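Local coordinates for SusD-like carbohydrate binding protein (Bacteroides vulgatus, PDB 3LEW) that probably binds carbohydrate at the outer membrane of the bacterium as a SusD-family protein, in keeping with a role in nutrient uptake, at residues D289-F292 with R293-F296. Numbering follows the deposited sequence.
Sequences DPYF and RDLF
F292 holds CG trans to its own backbone N (chi1 176°) while F296 keeps CG trans to its carbonyl carbon, and these two settings bring the rings together as an edge-to-face (T-shaped) aromatic pair four residues apart. The pair belongs to a short turn of helical backbone angles, opened by an Asx turn, in the loop between strands 286-288 and 306-309. Ring centroids lie 5.2 Å apart with planes at 79°. The edge of F296 points at one face of F292, displaced toward its rim, where F296 CE1 comes 3.5 Å from F292 CE2. L295 crosses F292 at about a right angle, its CD1 meeting F292 CD1 at 3.7 Å. Backbone links run i to i+3: L295 N donates to F292 O at 3.1 Å, whereas R293 N to P290 O and D294 N to Y291 O are weak. At the start, D289 OD1 accepts from Y291 N at 3.0 Å, closing the Asx turn, with the N-H coming from above the carboxylate plane. Beyond the turn, W403 and L306 also pack on F292, and L295 leans on helix 387-401. With F292 replaced by an alanine, the edge of F296 would probably lose the aromatic face it meets and L295 CD1 this apolar contact, opening a gap on the buried side of the turn. The polar ends of Y291 and R293 are held outside the turn: Y291 OH by A423 O, R293 NE by L306 O. Y291 and D294 run alongside each other, and D294 OD2 lies in the plane of the Y291 ring, at its edge, 4.0 Å from Y291 CD1.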
loop_
_atom_site.group_PDB
_atom_site.type_symbol
_atom_site.label_atom_id
_atom_site.label_comp_id
_atom_site.label_asym_id
_atom_site.label_seq_id
_atom_site.Cartn_x
_atom_site.Cartn_y
_atom_site.Cartn_z
ATOM N N ASP A 289 -3.977 8.305 -15.220
ATOM C CA ASP A 289 -3.493 9.544 -15.894
ATOM C C ASP A 289 -2.991 9.167 -17.287
ATOM O O ASP A 289 -2.036 8.398 -17.428
ATOM C CB ASP A 289 -2.341 10.147 -15.095
ATOM C CG ASP A 289 -1.797 11.440 -15.685
ATOM O OD1 ASP A 289 -2.312 11.919 -16.731
ATOM O OD2 ASP A 289 -0.828 11.974 -15.087
ATOM N N PRO A 290 -3.562 9.785 -18.355
ATOM C CA PRO A 290 -3.091 9.375 -19.657
ATOM C C PRO A 290 -1.591 9.599 -19.825
ATOM O O PRO A 290 -0.943 8.865 -20.536
ATOM C CB PRO A 290 -3.888 10.253 -20.599
ATOM C CG PRO A 290 -5.231 10.416 -19.876
ATOM C CD PRO A 290 -4.827 10.542 -18.420
ATOM N N TYR A 291 -1.048 10.621 -19.175
ATOM C CA TYR A 291 0.401 10.858 -19.212
ATOM C C TYR A 291 1.257 9.765 -18.545
ATOM O O TYR A 291 2.447 9.660 -18.856
ATOM C CB TYR A 291 0.754 12.213 -18.598
ATOM C CG TYR A 291 0.208 13.406 -19.369
ATOM C CD1 TYR A 291 0.568 13.633 -20.699
ATOM C CD2 TYR A 291 -0.713 14.286 -18.771
ATOM C CE1 TYR A 291 0.072 14.756 -21.407
ATOM C CE2 TYR A 291 -1.217 15.405 -19.481
ATOM C CZ TYR A 291 -0.842 15.619 -20.784
ATOM O OH TYR A 291 -1.361 16.713 -21.476
ATOM N N PHE A 292 0.673 8.967 -17.652
ATOM C CA PHE A 292 1.387 7.842 -17.037
ATOM C C PHE A 292 1.851 6.808 -18.067
ATOM O O PHE A 292 2.900 6.218 -17.914
ATOM C CB PHE A 292 0.485 7.209 -15.991
ATOM C CG PHE A 292 1.039 5.968 -15.339
ATOM C CD1 PHE A 292 2.040 6.068 -14.408
ATOM C CD2 PHE A 292 0.539 4.716 -15.669
ATOM C CE1 PHE A 292 2.499 4.957 -13.746
ATOM C CE2 PHE A 292 1.015 3.585 -15.028
ATOM C CZ PHE A 292 2.018 3.720 -14.087
ATOM N N ARG A 293 1.096 6.638 -19.152
ATOM C CA ARG A 293 1.449 5.684 -20.199
ATOM C C ARG A 293 2.754 6.113 -20.901
ATOM O O ARG A 293 3.529 5.266 -21.318
ATOM C CB ARG A 293 0.319 5.544 -21.204
ATOM C CG ARG A 293 0.528 4.458 -22.274
ATOM C CD ARG A 293 -0.728 4.265 -23.087
ATOM N NE ARG A 293 -0.693 3.075 -23.942
ATOM C CZ ARG A 293 -0.026 2.985 -25.092
ATOM N NH1 ARG A 293 0.695 4.008 -25.553
ATOM N NH2 ARG A 293 -0.065 1.848 -25.794
ATOM N N ASP A 294 2.996 7.421 -20.997
ATOM C CA ASP A 294 4.239 7.929 -21.565
ATOM C C ASP A 294 5.510 7.663 -20.750
ATOM O O ASP A 294 6.626 7.910 -21.249
ATOM C CB ASP A 294 4.109 9.445 -21.797
ATOM C CG ASP A 294 3.081 9.781 -22.847
ATOM O OD1 ASP A 294 2.834 8.910 -23.727
ATOM O OD2 ASP A 294 2.549 10.926 -22.803
ATOM N N LEU A 295 5.371 7.213 -19.513
ATOM C CA LEU A 295 6.511 6.805 -18.716
ATOM C C LEU A 295 7.114 5.478 -19.155
ATOM O O LEU A 295 8.211 5.146 -18.685
ATOM C CB LEU A 295 6.146 6.723 -17.231
ATOM C CG LEU A 295 5.593 7.987 -16.559
ATOM C CD1 LEU A 295 5.310 7.762 -15.053
ATOM C CD2 LEU A 295 6.561 9.160 -16.773
ATOM N N PHE A 296 6.415 4.730 -20.030
ATOM C CA PHE A 296 6.824 3.416 -20.483
ATOM C C PHE A 296 7.403 3.471 -21.876
ATOM O O PHE A 296 6.897 4.191 -22.742
ATOM C CB PHE A 296 5.638 2.426 -20.475
ATOM C CG PHE A 296 5.030 2.213 -19.113
ATOM C CD1 PHE A 296 4.112 3.108 -18.588
ATOM C CD2 PHE A 296 5.394 1.118 -18.346
ATOM C CE1 PHE A 296 3.592 2.929 -17.295
ATOM C CE2 PHE A 296 4.859 0.922 -17.110
ATOM C CZ PHE A 296 3.942 1.818 -16.583
#